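Local structure of putative ArsC family related protein (3GKX) at residues K59-S64 with G93-R98; C14-K19 with K97-V102. The protein is of unknown function but belongs to the ArsC family of thioredoxin-like proteins, which includes arsenate reductases. All coordinates share one frame; numbering follows the deposited sequence. Where two conformers were deposited one is given.

How the contacts relate
From the N terminus, the chain first leaves strand 7-10 and enters helix 15-26, whose N-cap and first turn, 14-19, meet 97-102, closing a loop of 77 residues. Within that loop lies the shorter one of contact 1, where 59-64, following helix 43-53, is joined by 93-98, with helices 66-70, 73-76 and 82-89 in between. Both loops thus close on the same run of chain and share K97 and R98; the contact centres lie about 10 Å apart. The leading half of this run is bound to the helical part of the fold, and the trailing half passes the start of helix 15-26, with its two cysteines, before joining the sheet as strand 100-102.

Contact 1 of 2, residues K59-S64 with G93-R98; sequences KFFNTS and GKLVKR
The amide of N62 meets one face of the R98 guanidinium, with N62 CG 4.2 Å above the plane and displaced toward its rim; the two planes are turned 44° apart. R98 was modelled in two conformers, so this placing of its guanidinium is less certain. N62 ND2 and R98 NH1 approach each other, but both are donors, so the pair adds no bond. The ring of F61 receives the L95 carbonyl oxygen obliquely at CD1, while L95 CD2 packs against the same ring atom.

N62 shows how one side chain can fasten two loops together. With CG anti to the backbone N (chi1 175°), its amide reaches across to K94: N62 ND2 donates to K94 O at 2.8 Å, the acceptor lying in the plane of the amide and the N-H pointing almost end-on at the carbonyl. Its other end, OD1, accepts from a water that in turn accepts from R98 N, so both polar atoms of the amide are engaged. N62 N donates to L95 O at 3.0 Å, and K97 N returns a bond of 2.8 Å to F60 O, which makes F61 and V96 a single, isolated beta bridge. CA-H...O contacts run beside them, from F61 CA to L95 O and from V96 CA to F60 O. N62 is also the centre of an inverse gamma turn, which bends the chain directly after the bridge. Alongside, the aliphatic part of K97 lies over the backbone, its CD 3.6 Å from F61 O.

Around this bridge, F60 packs on I50 and S53 of helix 43-53, F61 and L95 both rest on L88 of helix 82-89, and Y68 and V67 of helix 66-70 cover F61 and L95 respectively, binding the two loops into the helical side of the fold.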
ATOM      1  N   LYS B  59       0.152   2.947   7.545  1.00 23.00           N
ATOM      2  CA  LYS B  59       0.136   1.562   8.045  1.00 22.46           C
ATOM      3  C   LYS B  59       1.406   1.193   8.802  1.00 22.24           C
ATOM      4  O   LYS B  59       1.485   0.136   9.429  1.00 22.68           O
ATOM      5  CB  LYS B  59      -0.083   0.540   6.921  1.00 23.23           C
ATOM      6  CG  LYS B  59      -1.445   0.568   6.198  1.00 23.24           C
ATOM      7  CD  LYS B  59      -2.576   0.442   7.164  1.00 27.45           C
ATOM      8  CE  LYS B  59      -3.593  -0.579   6.715  1.00 29.03           C
ATOM      9  NZ  LYS B  59      -4.492  -0.887   7.901  1.00 32.39           N
ATOM     10  N   PHE B  60       2.407   2.051   8.727  1.00 21.34           N
ATOM     11  CA  PHE B  60       3.651   1.832   9.471  1.00 21.11           C
ATOM     12  C   PHE B  60       3.610   2.494  10.829  1.00 21.25           C
ATOM     13  O   PHE B  60       4.629   2.545  11.519  1.00 22.15           O
ATOM     14  CB  PHE B  60       4.844   2.360   8.687  1.00 20.62           C
ATOM     15  CG  PHE B  60       5.341   1.393   7.643  1.00 22.65           C
ATOM     16  CD1 PHE B  60       6.573   0.734   7.808  1.00 22.41           C
ATOM     17  CD2 PHE B  60       4.560   1.109   6.505  1.00 20.48           C
ATOM     18  CE1 PHE B  60       7.037  -0.183   6.833  1.00 22.44           C
ATOM     19  CE2 PHE B  60       5.015   0.210   5.560  1.00 22.10           C
ATOM     20  CZ  PHE B  60       6.261  -0.433   5.724  1.00 22.45           C
ATOM     21  N   PHE B  61       2.440   3.019  11.211  1.00 20.57           N
ATOM     22  CA  PHE B  61       2.289   3.591  12.530  1.00 20.06           C
ATOM     23  C   PHE B  61       1.749   2.594  13.549  1.00 20.01           C
ATOM     24  O   PHE B  61       0.827   1.831  13.285  1.00 18.85           O
ATOM     25  CB  PHE B  61       1.499   4.921  12.497  1.00 19.60           C
ATOM     26  CG  PHE B  61       2.337   6.105  12.043  1.00 19.20           C
ATOM     27  CD1 PHE B  61       2.989   6.913  12.972  1.00 18.08           C
ATOM     28  CD2 PHE B  61       2.524   6.375  10.680  1.00 18.67           C
ATOM     29  CE1 PHE B  61       3.782   7.997  12.545  1.00 18.20           C
ATOM     30  CE2 PHE B  61       3.311   7.452  10.243  1.00 16.54           C
ATOM     31  CZ  PHE B  61       3.941   8.258  11.175  1.00 19.68           C
ATOM     32  N   ASN B  62       2.392   2.598  14.704  1.00 21.02           N
ATOM     33  CA  ASN B  62       1.933   1.888  15.909  1.00 22.56           C
ATOM     34  C   ASN B  62       0.718   2.603  16.578  1.00 22.75           C
ATOM     35  O   ASN B  62       0.880   3.392  17.490  1.00 23.03           O
ATOM     36  CB  ASN B  62       3.138   1.740  16.848  1.00 22.09           C
ATOM     37  CG  ASN B  62       2.794   1.136  18.187  1.00 24.12           C
ATOM     38  OD1 ASN B  62       1.937   0.257  18.296  1.00 25.28           O
ATOM     39  ND2 ASN B  62       3.492   1.593  19.227  1.00 24.51           N
ATOM     40  N   THR B  63      -0.492   2.325  16.091  1.00 23.54           N
ATOM     41  CA  THR B  63      -1.719   2.997  16.567  1.00 25.17           C
ATOM     42  C   THR B  63      -2.230   2.448  17.920  1.00 25.28           C
ATOM     43  O   THR B  63      -3.311   2.798  18.389  1.00 25.06           O
ATOM     44  CB  THR B  63      -2.844   2.950  15.495  1.00 25.05           C
ATOM     45  OG1 THR B  63      -2.749   1.718  14.775  1.00 26.97           O
ATOM     46  CG2 THR B  63      -2.678   4.077  14.476  1.00 25.68           C
ATOM     47  N   SER B  64      -1.450   1.556  18.522  1.00 25.91           N
ATOM     48  CA  SER B  64      -1.722   1.108  19.883  1.00 25.91           C
ATOM     49  C   SER B  64      -0.774   1.843  20.823  1.00 25.79           C
ATOM     50  O   SER B  64      -0.915   1.756  22.047  1.00 26.05           O
ATOM     51  CB  SER B  64      -1.547  -0.417  20.022  1.00 25.71           C
ATOM     52  OG  SER B  64      -2.220  -1.139  18.987  1.00 26.86           O
ATOM     53  N   GLY B  93      11.207   5.043  17.539  1.00 24.02           N
ATOM     54  CA  GLY B  93      10.838   3.649  17.200  1.00 23.53           C
ATOM     55  C   GLY B  93       9.519   3.183  17.803  1.00 23.54           C
ATOM     56  O   GLY B  93       8.881   2.265  17.274  1.00 23.88           O
ATOM     57  N   LYS B  94       9.094   3.827  18.891  1.00 22.98           N
ATOM     58  CA  LYS B  94       7.795   3.550  19.501  1.00 22.85           C
ATOM     59  C   LYS B  94       6.647   3.910  18.556  1.00 23.32           C
ATOM     60  O   LYS B  94       5.570   3.300  18.607  1.00 23.10           O
ATOM     61  CB  LYS B  94       7.658   4.298  20.824  1.00 22.55           C
ATOM     62  CG  LYS B  94       8.696   3.851  21.856  1.00 21.69           C
ATOM     63  CD  LYS B  94       8.674   4.697  23.130  1.00 18.49           C
ATOM     64  CE  LYS B  94       9.907   4.373  23.982  1.00 17.68           C
ATOM     65  NZ  LYS B  94       9.704   4.529  25.454  1.00 18.49           N
ATOM     66  N   LEU B  95       6.904   4.879  17.674  1.00 23.67           N
ATOM     67  CA  LEU B  95       5.977   5.274  16.634  1.00 23.75           C
ATOM     68  C   LEU B  95       5.827   4.255  15.460  1.00 24.15           C
ATOM     69  O   LEU B  95       4.852   4.332  14.712  1.00 24.02           O
ATOM     70  CB  LEU B  95       6.358   6.657  16.106  1.00 23.85           C
ATOM     71  CG  LEU B  95       5.897   7.887  16.889  1.00 24.40           C
ATOM     72  CD1 LEU B  95       6.527   9.099  16.283  1.00 24.79           C
ATOM     73  CD2 LEU B  95       4.390   8.035  16.878  1.00 25.62           C
ATOM     74  N   VAL B  96       6.756   3.308  15.309  1.00 24.14           N
ATOM     75  CA  VAL B  96       6.711   2.364  14.162  1.00 24.52           C
ATOM     76  C   VAL B  96       5.881   1.108  14.476  1.00 25.05           C
ATOM     77  O   VAL B  96       6.073   0.485  15.510  1.00 25.83           O
ATOM     78  CB  VAL B  96       8.131   1.934  13.705  1.00 24.04           C
ATOM     79  CG1 VAL B  96       8.064   1.213  12.406  1.00 22.56           C
ATOM     80  CG2 VAL B  96       9.049   3.160  13.579  1.00 24.42           C
ATOM     81  N   LYS B  97       4.958   0.742  13.585  1.00 25.41           N
ATOM     82  CA  LYS B  97       4.274  -0.549  13.683  1.00 24.87           C
ATOM     83  C   LYS B  97       5.275  -1.706  13.888  1.00 23.97           C
ATOM     84  O   LYS B  97       6.368  -1.709  13.299  1.00 23.25           O
ATOM     85  CB  LYS B  97       3.459  -0.789  12.417  1.00 25.34           C
ATOM     86  CG  LYS B  97       2.567  -2.022  12.464  1.00 28.00           C
ATOM     87  CD  LYS B  97       1.240  -1.699  13.138  1.00 33.48           C
ATOM     88  CE  LYS B  97       0.234  -2.812  12.912  1.00 36.43           C
ATOM     89  NZ  LYS B  97       0.381  -3.928  13.890  1.00 38.81           N
ATOM     90  N   ARG B  98       4.884  -2.684  14.699  0.50 23.36           N
ATOM     91  CA  ARG B  98       5.713  -3.859  14.965  0.50 23.01           C
ATOM     92  C   ARG B  98       4.852  -5.108  15.131  0.50 23.41           C
ATOM     93  O   ARG B  98       3.704  -5.015  15.545  0.50 23.38           O
ATOM     94  CB  ARG B  98       6.561  -3.642  16.218  0.50 22.52           C
ATOM     95  CG  ARG B  98       5.743  -3.654  17.474  0.50 20.15           C
ATOM     96  CD  ARG B  98       6.236  -2.652  18.457  0.50 14.26           C
ATOM     97  NE  ARG B  98       5.422  -2.711  19.664  0.50 12.48           N
ATOM     98  CZ  ARG B  98       5.294  -1.718  20.533  0.50  9.16           C
ATOM     99  NH1 ARG B  98       5.933  -0.581  20.330  0.50  5.48           N
ATOM    100  NH2 ARG B  98       4.536  -1.875  21.607  0.50  9.84           N
TER
HETATM  101  O   HOH W   1       2.273  -1.650  16.340  1.00 22.51           O

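Contact 2 of 2, residues C14-K19 with K97-V102; sequences CSTCQK and KRPLVV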
ATOM      1  N   CYS B  14       5.879  -6.575  23.591  1.00 31.47           N
ATOM      2  CA  CYS B  14       4.661  -6.624  22.765  1.00 30.99           C
ATOM      3  C   CYS B  14       4.171  -8.052  22.460  1.00 30.14           C
ATOM      4  O   CYS B  14       4.969  -8.967  22.194  1.00 30.19           O
ATOM      5  CB  CYS B  14       4.866  -5.808  21.476  1.00 31.28           C
ATOM      6  SG  CYS B  14       3.654  -6.032  20.142  1.00 32.51           S
ATOM      7  N   SER B  15       2.849  -8.201  22.499  1.00 29.18           N
ATOM      8  CA  SER B  15       2.130  -9.478  22.438  1.00 28.35           C
ATOM      9  C   SER B  15       1.993 -10.051  21.023  1.00 28.31           C
ATOM     10  O   SER B  15       1.934 -11.273  20.837  1.00 28.11           O
ATOM     11  CB  SER B  15       0.739  -9.282  23.062  1.00 28.22           C
ATOM     12  OG  SER B  15      -0.274  -9.922  22.307  1.00 26.87           O
ATOM     13  N   THR B  16       1.902  -9.157  20.040  1.00 28.25           N
ATOM     14  CA  THR B  16       1.841  -9.536  18.628  1.00 28.81           C
ATOM     15  C   THR B  16       3.237 -10.002  18.203  1.00 29.20           C
ATOM     16  O   THR B  16       3.369 -10.968  17.450  1.00 29.44           O
ATOM     17  CB  THR B  16       1.326  -8.363  17.726  1.00 28.52           C
ATOM     18  OG1 THR B  16       0.002  -7.985  18.135  1.00 29.17           O
ATOM     19  CG2 THR B  16       1.276  -8.759  16.267  1.00 28.02           C
ATOM     20  N   CYS B  17       4.270  -9.353  18.735  1.00 29.75           N
ATOM     21  CA  CYS B  17       5.659  -9.703  18.410  1.00 30.20           C
ATOM     22  C   CYS B  17       5.982 -11.134  18.811  1.00 30.23           C
ATOM     23  O   CYS B  17       6.393 -11.945  17.974  1.00 30.34           O
ATOM     24  CB  CYS B  17       6.621  -8.714  19.056  1.00 29.72           C
ATOM     25  SG  CYS B  17       6.610  -7.165  18.140  1.00 32.09           S
ATOM     26  N   GLN B  18       5.750 -11.445  20.086  1.00 30.30           N
ATOM     27  CA  GLN B  18       5.959 -12.784  20.627  1.00 29.30           C
ATOM     28  C   GLN B  18       5.321 -13.852  19.743  1.00 28.80           C
ATOM     29  O   GLN B  18       5.970 -14.845  19.397  1.00 28.28           O
ATOM     30  CB  GLN B  18       5.378 -12.837  22.031  1.00 29.28           C
ATOM     31  CG  GLN B  18       5.756 -11.613  22.851  1.00 29.93           C
ATOM     32  CD  GLN B  18       5.062 -11.543  24.191  1.00 30.39           C
ATOM     33  OE1 GLN B  18       3.838 -11.682  24.290  1.00 29.38           O
ATOM     34  NE2 GLN B  18       5.844 -11.308  25.237  1.00 30.98           N
ATOM     35  N   LYS B  19       4.058 -13.624  19.371  1.00 28.61           N
ATOM     36  CA  LYS B  19       3.324 -14.508  18.460  1.00 28.80           C
ATOM     37  C   LYS B  19       4.097 -14.697  17.134  1.00 28.89           C
ATOM     38  O   LYS B  19       4.328 -15.824  16.705  1.00 29.40           O
ATOM     39  CB  LYS B  19       1.899 -13.966  18.212  1.00 28.89           C
ATOM     40  CG  LYS B  19       0.896 -14.225  19.356  1.00 30.11           C
ATOM     41  CD  LYS B  19      -0.306 -13.275  19.278  1.00 30.54           C
ATOM     42  CE  LYS B  19      -1.584 -13.920  19.767  1.00 30.67           C
ATOM     43  NZ  LYS B  19      -2.372 -14.621  18.704  1.00 30.92           N
ATOM     44  N   LYS B  97       4.958   0.742  13.585  1.00 25.41           N
ATOM     45  CA  LYS B  97       4.274  -0.549  13.683  1.00 24.87           C
ATOM     46  C   LYS B  97       5.275  -1.706  13.888  1.00 23.97           C
ATOM     47  O   LYS B  97       6.368  -1.709  13.299  1.00 23.25           O
ATOM     48  CB  LYS B  97       3.459  -0.789  12.417  1.00 25.34           C
ATOM     49  CG  LYS B  97       2.567  -2.022  12.464  1.00 28.00           C
ATOM     50  CD  LYS B  97       1.240  -1.699  13.138  1.00 33.48           C
ATOM     51  CE  LYS B  97       0.234  -2.812  12.912  1.00 36.43           C
ATOM     52  NZ  LYS B  97       0.381  -3.928  13.890  1.00 38.81           N
ATOM     53  N   ARG B  98       4.884  -2.684  14.699  0.50 23.36           N
ATOM     54  CA  ARG B  98       5.713  -3.859  14.965  0.50 23.01           C
ATOM     55  C   ARG B  98       4.852  -5.108  15.131  0.50 23.41           C
ATOM     56  O   ARG B  98       3.704  -5.015  15.545  0.50 23.38           O
ATOM     57  CB  ARG B  98       6.561  -3.642  16.218  0.50 22.52           C
ATOM     58  CG  ARG B  98       5.743  -3.654  17.474  0.50 20.15           C
ATOM     59  CD  ARG B  98       6.236  -2.652  18.457  0.50 14.26           C
ATOM     60  NE  ARG B  98       5.422  -2.711  19.664  0.50 12.48           N
ATOM     61  CZ  ARG B  98       5.294  -1.718  20.533  0.50  9.16           C
ATOM     62  NH1 ARG B  98       5.933  -0.581  20.330  0.50  5.48           N
ATOM     63  NH2 ARG B  98       4.536  -1.875  21.607  0.50  9.84           N
ATOM     64  N   PRO B  99       5.400  -6.284  14.778  1.00 24.00           N
ATOM     65  CA  PRO B  99       6.758  -6.408  14.224  1.00 24.24           C
ATOM     66  C   PRO B  99       6.778  -6.024  12.739  1.00 23.84           C
ATOM     67  O   PRO B  99       5.702  -5.842  12.135  1.00 24.28           O
ATOM     68  CB  PRO B  99       7.083  -7.888  14.429  1.00 24.14           C
ATOM     69  CG  PRO B  99       5.787  -8.573  14.274  1.00 24.15           C
ATOM     70  CD  PRO B  99       4.703  -7.591  14.792  1.00 23.80           C
ATOM     71  N   LEU B 100       7.983  -5.845  12.200  1.00 23.72           N
ATOM     72  CA  LEU B 100       8.242  -5.707  10.761  1.00 23.58           C
ATOM     73  C   LEU B 100       9.210  -6.793  10.409  1.00 23.61           C
ATOM     74  O   LEU B 100      10.114  -7.092  11.215  1.00 25.49           O
ATOM     75  CB  LEU B 100       8.943  -4.385  10.435  1.00 23.37           C
ATOM     76  CG  LEU B 100       8.164  -3.150  10.787  1.00 26.02           C
ATOM     77  CD1 LEU B 100       8.852  -1.846  10.292  1.00 26.69           C
ATOM     78  CD2 LEU B 100       6.793  -3.348  10.155  1.00 26.51           C
ATOM     79  N   VAL B 101       9.064  -7.363   9.215  1.00 23.02           N
ATOM     80  CA  VAL B 101      10.045  -8.284   8.633  1.00 20.74           C
ATOM     81  C   VAL B 101      10.458  -7.707   7.278  1.00 20.14           C
ATOM     82  O   VAL B 101       9.617  -7.276   6.497  1.00 20.58           O
ATOM     83  CB  VAL B 101       9.499  -9.723   8.473  1.00 20.67           C
ATOM     84  CG1 VAL B 101      10.568 -10.660   7.897  1.00 20.50           C
ATOM     85  CG2 VAL B 101       9.079 -10.262   9.781  1.00 21.10           C
ATOM     86  N   VAL B 102      11.756  -7.676   7.026  1.00 18.67           N
ATOM     87  CA  VAL B 102      12.328  -7.081   5.825  1.00 18.75           C
ATOM     88  C   VAL B 102      13.111  -8.212   5.137  1.00 19.30           C
ATOM     89  O   VAL B 102      13.946  -8.870   5.781  1.00 19.32           O
ATOM     90  CB  VAL B 102      13.291  -5.916   6.217  1.00 19.65           C
ATOM     91  CG1 VAL B 102      14.008  -5.320   5.014  1.00 17.89           C
ATOM     92  CG2 VAL B 102      12.548  -4.856   6.979  1.00 17.85           C
TER
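The torsions of C14 and R98 help to gather two thiols around one arginine chain. C14 SG stands anti to its backbone N (chi1 166°), and both it and C17 SG turn to the run that enters strand 100-102. On that run R98 CG sits between the backbone N and the carbonyl carbon (chi1 71°), and a bend at chi2 carries the guanidinium past C14. C14 SG lies at the edge of this group, in its plane, 3.8 Å from R98 NE; C14 CB comes closer, 3.6 Å from R98 NE, and obliquely. These approaches belong to one of two modelled conformers of R98, so the place of the guanidinium is less sure. Further back along the arginine, C17 SG touches R98 CG at 3.7 Å.

C14 and C17 are spaced as a CxxC at a helix start, consistent with the thioredoxin-type motif and with the family's place in the thioredoxin clan; both are free thiols here. C14 is the N-cap of helix 15-26, and C14 SG accepts a weak bond from C17 N at 3.7 Å. P99, preceded by a cis peptide bond, faces the two cysteines as the cis-proline does in thioredoxin folds. C17 SG lies over the proline ring, 3.8 Å from P99 CB and 3.7 Å from P99 N. T16 crosses the ring at about a right angle, with its methyl CG2 3.9 Å from P99 CD.

P99 also packs against F8 of strand 7-10 and W116 of helix 113-116, while Y11 joins C14 beside R98. Just beyond the proline, L100 pairs through its backbone with L9 of the antiparallel strand 7-10.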